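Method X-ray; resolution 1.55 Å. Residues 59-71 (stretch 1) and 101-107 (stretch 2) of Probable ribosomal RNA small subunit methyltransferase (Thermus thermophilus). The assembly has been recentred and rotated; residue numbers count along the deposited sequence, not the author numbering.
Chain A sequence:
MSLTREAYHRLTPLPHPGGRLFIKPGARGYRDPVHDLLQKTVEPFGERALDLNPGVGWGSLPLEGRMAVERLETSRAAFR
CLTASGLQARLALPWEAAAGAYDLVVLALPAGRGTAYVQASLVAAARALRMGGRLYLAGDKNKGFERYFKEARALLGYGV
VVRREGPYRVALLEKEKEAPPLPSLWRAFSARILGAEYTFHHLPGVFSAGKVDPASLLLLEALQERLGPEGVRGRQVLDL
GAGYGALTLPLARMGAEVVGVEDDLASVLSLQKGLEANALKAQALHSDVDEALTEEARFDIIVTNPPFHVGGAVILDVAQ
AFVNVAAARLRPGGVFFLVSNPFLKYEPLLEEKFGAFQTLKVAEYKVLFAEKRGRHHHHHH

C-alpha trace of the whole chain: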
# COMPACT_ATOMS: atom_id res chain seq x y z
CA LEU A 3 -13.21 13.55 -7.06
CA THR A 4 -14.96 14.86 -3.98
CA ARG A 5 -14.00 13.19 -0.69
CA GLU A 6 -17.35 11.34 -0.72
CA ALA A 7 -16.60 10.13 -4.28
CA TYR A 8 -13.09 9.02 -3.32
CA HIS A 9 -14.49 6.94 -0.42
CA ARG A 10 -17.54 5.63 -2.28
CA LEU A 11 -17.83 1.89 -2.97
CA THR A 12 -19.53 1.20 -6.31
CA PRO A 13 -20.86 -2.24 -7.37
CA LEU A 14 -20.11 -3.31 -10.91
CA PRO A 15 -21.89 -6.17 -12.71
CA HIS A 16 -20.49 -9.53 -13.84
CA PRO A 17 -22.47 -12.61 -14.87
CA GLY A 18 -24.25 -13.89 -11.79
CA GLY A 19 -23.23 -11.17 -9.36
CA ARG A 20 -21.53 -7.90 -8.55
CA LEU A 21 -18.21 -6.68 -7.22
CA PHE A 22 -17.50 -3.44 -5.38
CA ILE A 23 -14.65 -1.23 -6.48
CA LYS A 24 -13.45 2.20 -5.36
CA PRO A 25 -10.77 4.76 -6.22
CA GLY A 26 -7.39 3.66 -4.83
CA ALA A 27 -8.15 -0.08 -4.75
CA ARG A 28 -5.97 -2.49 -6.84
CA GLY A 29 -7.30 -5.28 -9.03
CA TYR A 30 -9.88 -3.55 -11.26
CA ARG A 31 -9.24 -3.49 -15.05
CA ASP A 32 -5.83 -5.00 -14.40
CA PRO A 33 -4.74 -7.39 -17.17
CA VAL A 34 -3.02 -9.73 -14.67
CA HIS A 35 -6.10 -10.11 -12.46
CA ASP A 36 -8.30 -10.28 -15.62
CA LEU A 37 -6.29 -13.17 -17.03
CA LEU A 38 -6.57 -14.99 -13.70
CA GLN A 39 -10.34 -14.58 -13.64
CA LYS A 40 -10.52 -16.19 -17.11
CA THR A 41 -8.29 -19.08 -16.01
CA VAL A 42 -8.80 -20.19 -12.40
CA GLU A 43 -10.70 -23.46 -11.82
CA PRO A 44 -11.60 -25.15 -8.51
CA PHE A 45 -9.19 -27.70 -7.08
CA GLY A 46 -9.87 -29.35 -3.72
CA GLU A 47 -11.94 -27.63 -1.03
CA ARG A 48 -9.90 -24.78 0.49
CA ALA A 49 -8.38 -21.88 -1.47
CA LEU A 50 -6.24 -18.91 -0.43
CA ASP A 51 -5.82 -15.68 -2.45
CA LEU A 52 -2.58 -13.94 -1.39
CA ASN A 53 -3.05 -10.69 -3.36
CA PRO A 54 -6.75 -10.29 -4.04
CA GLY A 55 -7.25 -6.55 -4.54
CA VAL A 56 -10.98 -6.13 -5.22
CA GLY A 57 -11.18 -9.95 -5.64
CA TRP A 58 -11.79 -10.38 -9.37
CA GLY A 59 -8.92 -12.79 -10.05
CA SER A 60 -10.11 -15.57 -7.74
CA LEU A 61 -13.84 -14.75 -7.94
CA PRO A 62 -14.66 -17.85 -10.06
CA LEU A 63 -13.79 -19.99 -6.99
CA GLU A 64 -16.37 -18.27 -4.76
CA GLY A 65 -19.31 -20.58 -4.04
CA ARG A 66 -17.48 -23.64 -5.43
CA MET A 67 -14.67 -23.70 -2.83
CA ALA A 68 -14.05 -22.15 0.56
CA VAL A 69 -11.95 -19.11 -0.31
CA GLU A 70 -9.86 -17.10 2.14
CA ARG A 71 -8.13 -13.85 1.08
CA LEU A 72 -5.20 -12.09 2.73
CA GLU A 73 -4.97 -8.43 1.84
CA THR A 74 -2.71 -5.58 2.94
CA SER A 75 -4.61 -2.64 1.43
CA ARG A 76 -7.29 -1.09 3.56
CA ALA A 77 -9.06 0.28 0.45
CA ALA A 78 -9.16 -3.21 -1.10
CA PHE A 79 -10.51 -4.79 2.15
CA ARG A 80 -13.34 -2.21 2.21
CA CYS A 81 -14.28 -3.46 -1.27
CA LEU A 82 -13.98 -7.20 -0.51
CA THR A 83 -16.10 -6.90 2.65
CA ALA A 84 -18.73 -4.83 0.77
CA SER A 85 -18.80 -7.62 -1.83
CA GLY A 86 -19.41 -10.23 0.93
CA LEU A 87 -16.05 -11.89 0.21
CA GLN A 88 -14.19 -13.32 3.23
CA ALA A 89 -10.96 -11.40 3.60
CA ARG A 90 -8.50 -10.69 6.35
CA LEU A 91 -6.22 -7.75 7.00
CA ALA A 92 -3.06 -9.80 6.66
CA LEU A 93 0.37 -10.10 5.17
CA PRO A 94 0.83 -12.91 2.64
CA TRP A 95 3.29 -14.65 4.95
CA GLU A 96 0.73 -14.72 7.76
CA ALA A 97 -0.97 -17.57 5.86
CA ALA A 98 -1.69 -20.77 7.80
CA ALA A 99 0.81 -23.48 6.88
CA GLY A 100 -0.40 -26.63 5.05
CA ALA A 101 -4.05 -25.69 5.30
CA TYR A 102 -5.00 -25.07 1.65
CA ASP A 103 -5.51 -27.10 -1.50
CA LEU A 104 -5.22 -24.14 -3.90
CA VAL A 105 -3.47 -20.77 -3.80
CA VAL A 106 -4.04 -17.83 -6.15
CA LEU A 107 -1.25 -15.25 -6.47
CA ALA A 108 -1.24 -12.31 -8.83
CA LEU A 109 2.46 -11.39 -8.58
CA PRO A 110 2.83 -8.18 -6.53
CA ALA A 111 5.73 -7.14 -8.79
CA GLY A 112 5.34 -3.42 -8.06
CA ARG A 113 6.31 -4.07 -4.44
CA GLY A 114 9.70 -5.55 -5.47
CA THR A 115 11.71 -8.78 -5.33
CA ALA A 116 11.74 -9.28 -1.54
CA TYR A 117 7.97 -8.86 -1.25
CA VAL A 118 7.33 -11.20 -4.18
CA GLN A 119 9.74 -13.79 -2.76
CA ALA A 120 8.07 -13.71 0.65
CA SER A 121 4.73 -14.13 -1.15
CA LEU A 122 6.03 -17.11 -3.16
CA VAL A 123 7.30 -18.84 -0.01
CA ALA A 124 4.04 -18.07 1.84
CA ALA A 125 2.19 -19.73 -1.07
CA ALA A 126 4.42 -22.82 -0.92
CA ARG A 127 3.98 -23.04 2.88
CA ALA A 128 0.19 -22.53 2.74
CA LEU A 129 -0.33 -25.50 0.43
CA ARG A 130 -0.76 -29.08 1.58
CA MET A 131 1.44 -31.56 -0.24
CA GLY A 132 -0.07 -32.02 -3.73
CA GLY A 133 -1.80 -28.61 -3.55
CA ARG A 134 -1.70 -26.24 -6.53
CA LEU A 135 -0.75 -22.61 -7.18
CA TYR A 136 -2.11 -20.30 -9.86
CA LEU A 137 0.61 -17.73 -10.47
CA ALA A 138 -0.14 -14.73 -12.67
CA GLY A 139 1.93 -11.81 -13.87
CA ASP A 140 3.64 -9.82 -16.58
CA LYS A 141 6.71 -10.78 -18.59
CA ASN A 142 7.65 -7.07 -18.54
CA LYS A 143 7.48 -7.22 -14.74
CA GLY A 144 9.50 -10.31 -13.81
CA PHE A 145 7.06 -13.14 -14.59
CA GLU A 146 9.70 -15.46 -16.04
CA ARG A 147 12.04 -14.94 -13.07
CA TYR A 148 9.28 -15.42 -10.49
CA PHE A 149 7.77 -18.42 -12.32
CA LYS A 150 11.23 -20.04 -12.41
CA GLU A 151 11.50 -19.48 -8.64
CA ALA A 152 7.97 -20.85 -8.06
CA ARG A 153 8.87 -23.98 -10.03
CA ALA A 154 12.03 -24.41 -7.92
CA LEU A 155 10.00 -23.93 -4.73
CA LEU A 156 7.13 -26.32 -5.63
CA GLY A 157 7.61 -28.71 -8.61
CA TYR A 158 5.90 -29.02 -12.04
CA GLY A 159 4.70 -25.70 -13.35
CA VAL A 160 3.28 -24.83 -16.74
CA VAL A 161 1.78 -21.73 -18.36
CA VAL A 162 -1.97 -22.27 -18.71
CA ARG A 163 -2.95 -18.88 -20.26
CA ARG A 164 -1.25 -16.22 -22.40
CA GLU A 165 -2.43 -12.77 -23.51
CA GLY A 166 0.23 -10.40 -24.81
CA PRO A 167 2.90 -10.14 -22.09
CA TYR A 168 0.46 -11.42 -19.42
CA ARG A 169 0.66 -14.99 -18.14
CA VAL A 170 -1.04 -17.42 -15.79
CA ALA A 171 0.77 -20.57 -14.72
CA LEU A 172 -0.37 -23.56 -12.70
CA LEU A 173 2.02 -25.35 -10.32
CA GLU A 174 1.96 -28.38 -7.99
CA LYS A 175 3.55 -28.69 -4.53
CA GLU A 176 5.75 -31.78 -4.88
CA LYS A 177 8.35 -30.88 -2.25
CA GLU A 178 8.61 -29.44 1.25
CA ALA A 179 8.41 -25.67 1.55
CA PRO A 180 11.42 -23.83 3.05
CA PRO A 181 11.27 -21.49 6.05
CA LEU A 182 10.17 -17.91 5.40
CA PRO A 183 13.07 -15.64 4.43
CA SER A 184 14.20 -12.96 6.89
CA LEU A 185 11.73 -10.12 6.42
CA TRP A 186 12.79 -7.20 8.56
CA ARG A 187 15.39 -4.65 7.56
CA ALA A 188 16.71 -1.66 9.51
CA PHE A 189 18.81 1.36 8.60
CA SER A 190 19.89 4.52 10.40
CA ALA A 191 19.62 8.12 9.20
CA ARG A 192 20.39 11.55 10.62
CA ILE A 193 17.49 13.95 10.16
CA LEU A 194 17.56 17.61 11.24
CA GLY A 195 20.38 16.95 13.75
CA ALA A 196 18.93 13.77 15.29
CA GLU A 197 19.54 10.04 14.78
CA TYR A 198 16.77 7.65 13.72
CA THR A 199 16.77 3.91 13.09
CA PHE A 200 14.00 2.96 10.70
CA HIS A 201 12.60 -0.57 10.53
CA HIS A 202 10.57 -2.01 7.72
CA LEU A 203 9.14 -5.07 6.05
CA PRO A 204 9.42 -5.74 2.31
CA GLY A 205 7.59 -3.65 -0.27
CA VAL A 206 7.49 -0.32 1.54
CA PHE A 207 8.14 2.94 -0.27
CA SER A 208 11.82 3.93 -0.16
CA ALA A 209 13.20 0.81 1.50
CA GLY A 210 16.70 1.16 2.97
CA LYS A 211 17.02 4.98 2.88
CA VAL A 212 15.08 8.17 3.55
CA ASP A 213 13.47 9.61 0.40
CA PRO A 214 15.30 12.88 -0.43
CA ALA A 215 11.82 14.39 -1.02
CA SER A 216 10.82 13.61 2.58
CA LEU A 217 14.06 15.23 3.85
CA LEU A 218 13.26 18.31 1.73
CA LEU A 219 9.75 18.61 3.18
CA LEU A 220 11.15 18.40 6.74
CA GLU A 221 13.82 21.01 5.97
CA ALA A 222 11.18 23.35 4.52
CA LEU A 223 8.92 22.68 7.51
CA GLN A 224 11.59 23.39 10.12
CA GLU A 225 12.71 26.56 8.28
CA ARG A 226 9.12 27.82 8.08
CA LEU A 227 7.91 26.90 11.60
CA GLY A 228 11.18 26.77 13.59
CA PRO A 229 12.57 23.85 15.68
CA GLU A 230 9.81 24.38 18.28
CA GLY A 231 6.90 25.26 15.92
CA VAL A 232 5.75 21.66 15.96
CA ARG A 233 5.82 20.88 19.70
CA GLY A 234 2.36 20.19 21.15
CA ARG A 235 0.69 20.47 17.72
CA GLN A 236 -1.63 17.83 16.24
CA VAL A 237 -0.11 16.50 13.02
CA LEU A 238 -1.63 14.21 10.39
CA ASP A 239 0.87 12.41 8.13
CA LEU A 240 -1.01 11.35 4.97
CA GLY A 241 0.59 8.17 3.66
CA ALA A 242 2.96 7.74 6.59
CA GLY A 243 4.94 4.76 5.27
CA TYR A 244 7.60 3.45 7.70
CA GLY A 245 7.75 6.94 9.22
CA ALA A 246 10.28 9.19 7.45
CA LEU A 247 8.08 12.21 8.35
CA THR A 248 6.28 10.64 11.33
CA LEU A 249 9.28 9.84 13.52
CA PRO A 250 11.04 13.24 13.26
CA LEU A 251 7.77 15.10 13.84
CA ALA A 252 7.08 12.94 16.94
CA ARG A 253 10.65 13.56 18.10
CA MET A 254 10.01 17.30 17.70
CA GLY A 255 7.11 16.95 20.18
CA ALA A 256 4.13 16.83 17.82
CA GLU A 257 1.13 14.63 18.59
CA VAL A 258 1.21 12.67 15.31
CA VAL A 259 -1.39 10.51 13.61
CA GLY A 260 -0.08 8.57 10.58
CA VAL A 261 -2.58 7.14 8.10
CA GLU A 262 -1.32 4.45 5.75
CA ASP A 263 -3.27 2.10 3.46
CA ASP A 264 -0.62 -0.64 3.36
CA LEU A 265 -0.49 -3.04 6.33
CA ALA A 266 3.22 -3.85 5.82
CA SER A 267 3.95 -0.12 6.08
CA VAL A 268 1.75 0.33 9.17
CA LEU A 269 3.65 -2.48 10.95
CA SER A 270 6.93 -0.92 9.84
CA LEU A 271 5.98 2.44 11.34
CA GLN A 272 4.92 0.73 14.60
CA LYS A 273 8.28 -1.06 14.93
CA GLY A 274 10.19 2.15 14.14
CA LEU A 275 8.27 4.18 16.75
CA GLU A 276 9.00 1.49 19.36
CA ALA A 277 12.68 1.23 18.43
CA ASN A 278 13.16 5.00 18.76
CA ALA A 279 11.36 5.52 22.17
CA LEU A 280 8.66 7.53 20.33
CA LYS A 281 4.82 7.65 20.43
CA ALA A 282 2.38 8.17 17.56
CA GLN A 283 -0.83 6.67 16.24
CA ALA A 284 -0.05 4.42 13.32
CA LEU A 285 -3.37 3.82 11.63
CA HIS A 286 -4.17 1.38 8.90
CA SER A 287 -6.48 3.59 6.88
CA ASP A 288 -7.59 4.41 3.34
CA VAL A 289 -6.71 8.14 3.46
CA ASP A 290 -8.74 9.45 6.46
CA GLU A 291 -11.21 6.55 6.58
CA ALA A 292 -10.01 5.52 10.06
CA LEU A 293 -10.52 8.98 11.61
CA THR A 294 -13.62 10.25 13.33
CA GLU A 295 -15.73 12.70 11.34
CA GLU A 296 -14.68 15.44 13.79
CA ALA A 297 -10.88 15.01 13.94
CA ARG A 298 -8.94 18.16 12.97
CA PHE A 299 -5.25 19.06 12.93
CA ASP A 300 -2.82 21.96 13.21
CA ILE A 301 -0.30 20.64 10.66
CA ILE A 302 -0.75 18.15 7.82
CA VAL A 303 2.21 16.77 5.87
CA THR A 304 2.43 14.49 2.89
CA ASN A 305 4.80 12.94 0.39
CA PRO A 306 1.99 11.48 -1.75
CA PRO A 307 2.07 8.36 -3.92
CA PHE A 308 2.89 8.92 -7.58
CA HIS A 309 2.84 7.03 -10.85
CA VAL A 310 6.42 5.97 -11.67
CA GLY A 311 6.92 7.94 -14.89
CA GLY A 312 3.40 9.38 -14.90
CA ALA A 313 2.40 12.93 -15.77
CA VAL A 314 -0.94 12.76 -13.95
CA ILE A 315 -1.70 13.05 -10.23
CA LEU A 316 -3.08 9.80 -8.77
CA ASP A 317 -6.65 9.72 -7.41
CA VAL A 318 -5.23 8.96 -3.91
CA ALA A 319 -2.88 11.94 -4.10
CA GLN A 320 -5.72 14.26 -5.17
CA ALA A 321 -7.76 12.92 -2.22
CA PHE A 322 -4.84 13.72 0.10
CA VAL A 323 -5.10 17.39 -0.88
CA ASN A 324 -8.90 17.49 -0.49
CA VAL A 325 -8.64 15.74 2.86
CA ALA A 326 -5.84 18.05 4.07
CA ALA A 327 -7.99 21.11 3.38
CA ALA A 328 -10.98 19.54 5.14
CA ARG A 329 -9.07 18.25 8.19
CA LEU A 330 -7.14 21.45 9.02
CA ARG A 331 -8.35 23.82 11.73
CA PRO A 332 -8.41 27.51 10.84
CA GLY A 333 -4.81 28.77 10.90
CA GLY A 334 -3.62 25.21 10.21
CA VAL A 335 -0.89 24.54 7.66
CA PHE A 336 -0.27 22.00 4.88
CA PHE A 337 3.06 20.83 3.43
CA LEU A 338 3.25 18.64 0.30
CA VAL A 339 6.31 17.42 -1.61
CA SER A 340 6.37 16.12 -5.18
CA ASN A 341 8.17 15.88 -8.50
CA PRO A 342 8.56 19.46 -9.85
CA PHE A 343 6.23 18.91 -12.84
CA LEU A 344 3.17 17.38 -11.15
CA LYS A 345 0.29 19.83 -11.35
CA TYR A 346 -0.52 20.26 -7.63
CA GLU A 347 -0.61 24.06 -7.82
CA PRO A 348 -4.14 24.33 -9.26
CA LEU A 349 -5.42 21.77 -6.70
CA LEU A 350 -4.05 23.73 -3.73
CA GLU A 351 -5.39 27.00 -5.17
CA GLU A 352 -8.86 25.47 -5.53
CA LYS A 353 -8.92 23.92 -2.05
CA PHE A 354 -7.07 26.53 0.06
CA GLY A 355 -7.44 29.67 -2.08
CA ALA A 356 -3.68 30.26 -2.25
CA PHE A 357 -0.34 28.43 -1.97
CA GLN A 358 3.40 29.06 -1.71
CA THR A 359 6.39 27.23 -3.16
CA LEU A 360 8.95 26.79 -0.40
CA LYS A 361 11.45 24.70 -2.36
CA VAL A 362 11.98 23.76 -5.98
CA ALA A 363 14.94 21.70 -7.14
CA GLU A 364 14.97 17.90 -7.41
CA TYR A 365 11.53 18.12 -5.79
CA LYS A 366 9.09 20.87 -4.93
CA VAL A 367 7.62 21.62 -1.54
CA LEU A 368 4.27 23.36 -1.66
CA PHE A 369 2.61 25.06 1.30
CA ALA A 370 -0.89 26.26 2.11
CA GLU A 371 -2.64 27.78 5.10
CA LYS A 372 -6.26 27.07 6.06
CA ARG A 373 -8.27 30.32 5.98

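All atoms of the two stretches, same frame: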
# COMPACT_ATOMS: atom_id res chain seq x y z
N GLY A 59 -9.75 -11.68 -9.57
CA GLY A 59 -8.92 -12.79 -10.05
C GLY A 59 -9.34 -14.17 -9.56
O GLY A 59 -9.30 -15.15 -10.33
N SER A 60 -9.74 -14.28 -8.29
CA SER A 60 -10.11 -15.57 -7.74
C SER A 60 -11.62 -15.71 -7.60
O SER A 60 -12.10 -16.70 -7.07
CB SER A 60 -9.44 -15.80 -6.37
OG SER A 60 -9.77 -14.76 -5.46
N LEU A 61 -12.37 -14.72 -8.11
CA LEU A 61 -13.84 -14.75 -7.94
C LEU A 61 -14.53 -16.02 -8.47
O LEU A 61 -15.52 -16.46 -7.89
CB LEU A 61 -14.51 -13.51 -8.52
CG LEU A 61 -15.95 -13.23 -8.05
CD1 LEU A 61 -16.02 -13.02 -6.54
CD2 LEU A 61 -16.45 -11.98 -8.75
N PRO A 62 -14.02 -16.61 -9.57
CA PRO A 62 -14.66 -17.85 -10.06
C PRO A 62 -14.71 -18.98 -9.03
O PRO A 62 -15.54 -19.90 -9.17
CB PRO A 62 -13.82 -18.24 -11.28
CG PRO A 62 -13.30 -16.92 -11.79
CD PRO A 62 -12.96 -16.16 -10.51
N LEU A 63 -13.83 -18.95 -8.02
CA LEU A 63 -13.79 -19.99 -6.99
C LEU A 63 -14.86 -19.81 -5.92
O LEU A 63 -15.20 -20.76 -5.21
CB LEU A 63 -12.40 -20.02 -6.32
CG LEU A 63 -11.20 -20.12 -7.28
CD1 LEU A 63 -9.89 -20.08 -6.48
CD2 LEU A 63 -11.24 -21.40 -8.15
N GLU A 64 -15.40 -18.59 -5.81
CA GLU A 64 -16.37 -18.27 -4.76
C GLU A 64 -17.64 -19.10 -4.97
O GLU A 64 -18.16 -19.20 -6.07
CB GLU A 64 -16.63 -16.75 -4.73
CG GLU A 64 -17.56 -16.25 -3.58
CD GLU A 64 -16.93 -16.26 -2.18
OE1 GLU A 64 -15.70 -16.52 -2.00
OE2 GLU A 64 -17.70 -16.00 -1.23
N GLY A 65 -18.11 -19.75 -3.91
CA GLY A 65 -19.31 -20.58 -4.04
C GLY A 65 -19.06 -22.01 -4.49
O GLY A 65 -19.95 -22.86 -4.35
N ARG A 66 -17.88 -22.28 -5.05
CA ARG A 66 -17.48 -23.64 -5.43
C ARG A 66 -16.44 -24.24 -4.47
O ARG A 66 -16.29 -25.47 -4.37
CB ARG A 66 -16.94 -23.63 -6.85
CG ARG A 66 -17.99 -23.21 -7.88
CD ARG A 66 -18.03 -24.22 -9.01
NE ARG A 66 -17.26 -23.76 -10.15
CZ ARG A 66 -16.74 -24.56 -11.08
NH1 ARG A 66 -16.89 -25.88 -10.99
NH2 ARG A 66 -16.06 -24.04 -12.08
N MET A 67 -15.74 -23.36 -3.76
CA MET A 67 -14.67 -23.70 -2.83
C MET A 67 -14.83 -22.77 -1.65
O MET A 67 -15.46 -21.72 -1.79
CB MET A 67 -13.30 -23.36 -3.44
CG MET A 67 -12.89 -24.25 -4.56
SD MET A 67 -11.17 -23.97 -4.93
CE MET A 67 -10.41 -24.73 -3.50
N ALA A 68 -14.24 -23.13 -0.51
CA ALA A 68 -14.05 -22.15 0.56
C ALA A 68 -12.86 -21.30 0.15
O ALA A 68 -11.79 -21.83 -0.14
CB ALA A 68 -13.78 -22.84 1.88
N VAL A 69 -13.04 -19.99 0.10
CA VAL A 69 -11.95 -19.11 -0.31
C VAL A 69 -11.61 -18.10 0.78
O VAL A 69 -12.48 -17.33 1.22
CB VAL A 69 -12.29 -18.34 -1.60
CG1 VAL A 69 -11.12 -17.46 -2.05
CG2 VAL A 69 -12.71 -19.30 -2.72
N GLU A 70 -10.36 -18.11 1.21
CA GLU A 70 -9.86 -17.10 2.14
C GLU A 70 -8.97 -16.14 1.35
O GLU A 70 -8.40 -16.51 0.31
CB GLU A 70 -9.08 -17.78 3.27
CG GLU A 70 -8.44 -16.84 4.31
CD GLU A 70 -9.46 -15.99 5.06
OE1 GLU A 70 -9.74 -16.36 6.23
OE2 GLU A 70 -9.97 -14.99 4.52
N ARG A 71 -8.88 -14.90 1.80
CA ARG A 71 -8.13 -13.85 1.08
C ARG A 71 -7.33 -13.08 2.09
O ARG A 71 -7.90 -12.65 3.10
CB ARG A 71 -9.10 -12.90 0.37
CG ARG A 71 -10.02 -13.59 -0.62
CD ARG A 71 -11.15 -12.63 -1.07
NE ARG A 71 -11.97 -13.34 -2.06
CZ ARG A 71 -12.90 -14.24 -1.76
NH1 ARG A 71 -13.22 -14.54 -0.48
NH2 ARG A 71 -13.54 -14.86 -2.74
N ALA A 101 -2.63 -25.69 5.02
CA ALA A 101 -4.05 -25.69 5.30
C ALA A 101 -4.91 -25.47 4.06
O ALA A 101 -6.12 -25.35 4.19
CB ALA A 101 -4.40 -24.63 6.37
N TYR A 102 -4.28 -25.41 2.89
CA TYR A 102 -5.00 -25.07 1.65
C TYR A 102 -4.69 -26.04 0.53
O TYR A 102 -3.59 -26.57 0.44
CB TYR A 102 -4.66 -23.64 1.19
CG TYR A 102 -5.07 -22.65 2.24
CD1 TYR A 102 -6.37 -22.18 2.31
CD2 TYR A 102 -4.15 -22.25 3.22
CE1 TYR A 102 -6.75 -21.30 3.31
CE2 TYR A 102 -4.53 -21.36 4.22
CZ TYR A 102 -5.84 -20.90 4.26
OH TYR A 102 -6.23 -20.02 5.24
N ASP A 103 -5.68 -26.26 -0.32
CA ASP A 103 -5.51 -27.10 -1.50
C ASP A 103 -5.10 -26.29 -2.75
O ASP A 103 -4.47 -26.82 -3.67
CB ASP A 103 -6.82 -27.83 -1.80
CG ASP A 103 -7.36 -28.56 -0.60
OD1 ASP A 103 -6.65 -29.46 -0.09
OD2 ASP A 103 -8.50 -28.26 -0.18
N LEU A 104 -5.46 -25.00 -2.75
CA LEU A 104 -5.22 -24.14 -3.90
C LEU A 104 -4.84 -22.75 -3.44
O LEU A 104 -5.47 -22.23 -2.52
CB LEU A 104 -6.50 -24.06 -4.74
CG LEU A 104 -6.43 -23.32 -6.08
CD1 LEU A 104 -5.52 -24.02 -7.07
CD2 LEU A 104 -7.83 -23.17 -6.68
N VAL A 105 -3.82 -22.17 -4.07
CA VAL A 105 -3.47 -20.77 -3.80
C VAL A 105 -3.54 -19.99 -5.11
O VAL A 105 -3.17 -20.49 -6.17
CB VAL A 105 -2.06 -20.65 -3.14
CG1 VAL A 105 -1.60 -19.19 -3.02
CG2 VAL A 105 -2.08 -21.29 -1.78
N VAL A 106 -4.03 -18.75 -5.02
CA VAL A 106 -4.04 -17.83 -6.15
C VAL A 106 -3.13 -16.65 -5.82
O VAL A 106 -3.27 -16.03 -4.77
CB VAL A 106 -5.47 -17.34 -6.45
CG1 VAL A 106 -5.44 -16.31 -7.58
CG2 VAL A 106 -6.36 -18.55 -6.86
N LEU A 107 -2.16 -16.37 -6.70
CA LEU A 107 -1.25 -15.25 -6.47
C LEU A 107 -1.00 -14.48 -7.76
O LEU A 107 -0.27 -14.95 -8.67
CB LEU A 107 0.08 -15.73 -5.86
CG LEU A 107 1.20 -14.70 -5.70
CD1 LEU A 107 0.77 -13.62 -4.71
CD2 LEU A 107 2.42 -15.40 -5.19

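No hydrogen bond or salt bridge links residues 59-71 to residues 101-107; the two stretches meet through side-chain packing alone, burying 275 Å² in total. Ser 60 OG and both carboxylate oxygens of Glu 70 find hydrogen-bond partners within stretch 1 or elsewhere in the structure; across the interface the contacts are van der Waals.

Leu 63, the last residue of a short 3-10 segment (61-63), touches two residues of the other stretch. Its CA-to-CB bond points toward that stretch, and with chi1 in m and chi2 in t the side chain extends far enough for CD1 to reach the strand 104-107: Leu 63 CD1 lies 3.7 Å from Leu 104 CD2 and 3.9 Å from Val 106 CG2. Leu 104 and Val 106 can both be reached because side chains alternate along a strand; Val 105, between them, points away and makes no contact with stretch 1. Met 67 adds to the cluster, its SD lying 3.9 Å from Leu 104 CD2, so that this one methyl group touches both Leu 63 and Met 67. The long, unbranched methionine side chain suits this position, since it spans the gap to Leu 104. Leu 63, Met 67, Leu 104 and Val 106 are all buried, and their apolar side chains pack there without leaving a polar group in need of a partner.

Ser 60 touches the same methyl of Val 106 as Leu 63 does, through its carbon rather than its hydroxyl: Ser 60 CB is 4.2 Å from Val 106 CG2, while OG is hydrogen-bonded elsewhere in the structure. The turn that presents Ser 60 and Leu 63 together is held by the backbone bond from Leu 63 N to Ser 60 O, 3.0 Å. Leu 63 O in turn accepts from Arg 66 N at 3.1 Å and, weakly, from Met 67 N at 3.0 Å.

A separate contact joins Glu 70 and Tyr 102, whose CA atoms are 9.3 Å apart. The long tyrosine side chain bridges most of that distance, bringing Tyr 102 OH to 4.0 Å from Glu 70 CG, and Glu 70 CB approaches the ring obliquely. Glu 70 thus offers its aliphatic portion to the tyrosine, while the end of its side chain leads away: Glu 70 OE2 accepts a hydrogen bond from Arg 71 N at 2.9 Å, and OE1 is bonded elsewhere. Within stretch 1, the salt bridge between Arg 71 NH2 and Glu 64 OE1, 2.8 Å and nearly linear, ties the strand 68-71 to the residue that follows the 3-10 segment.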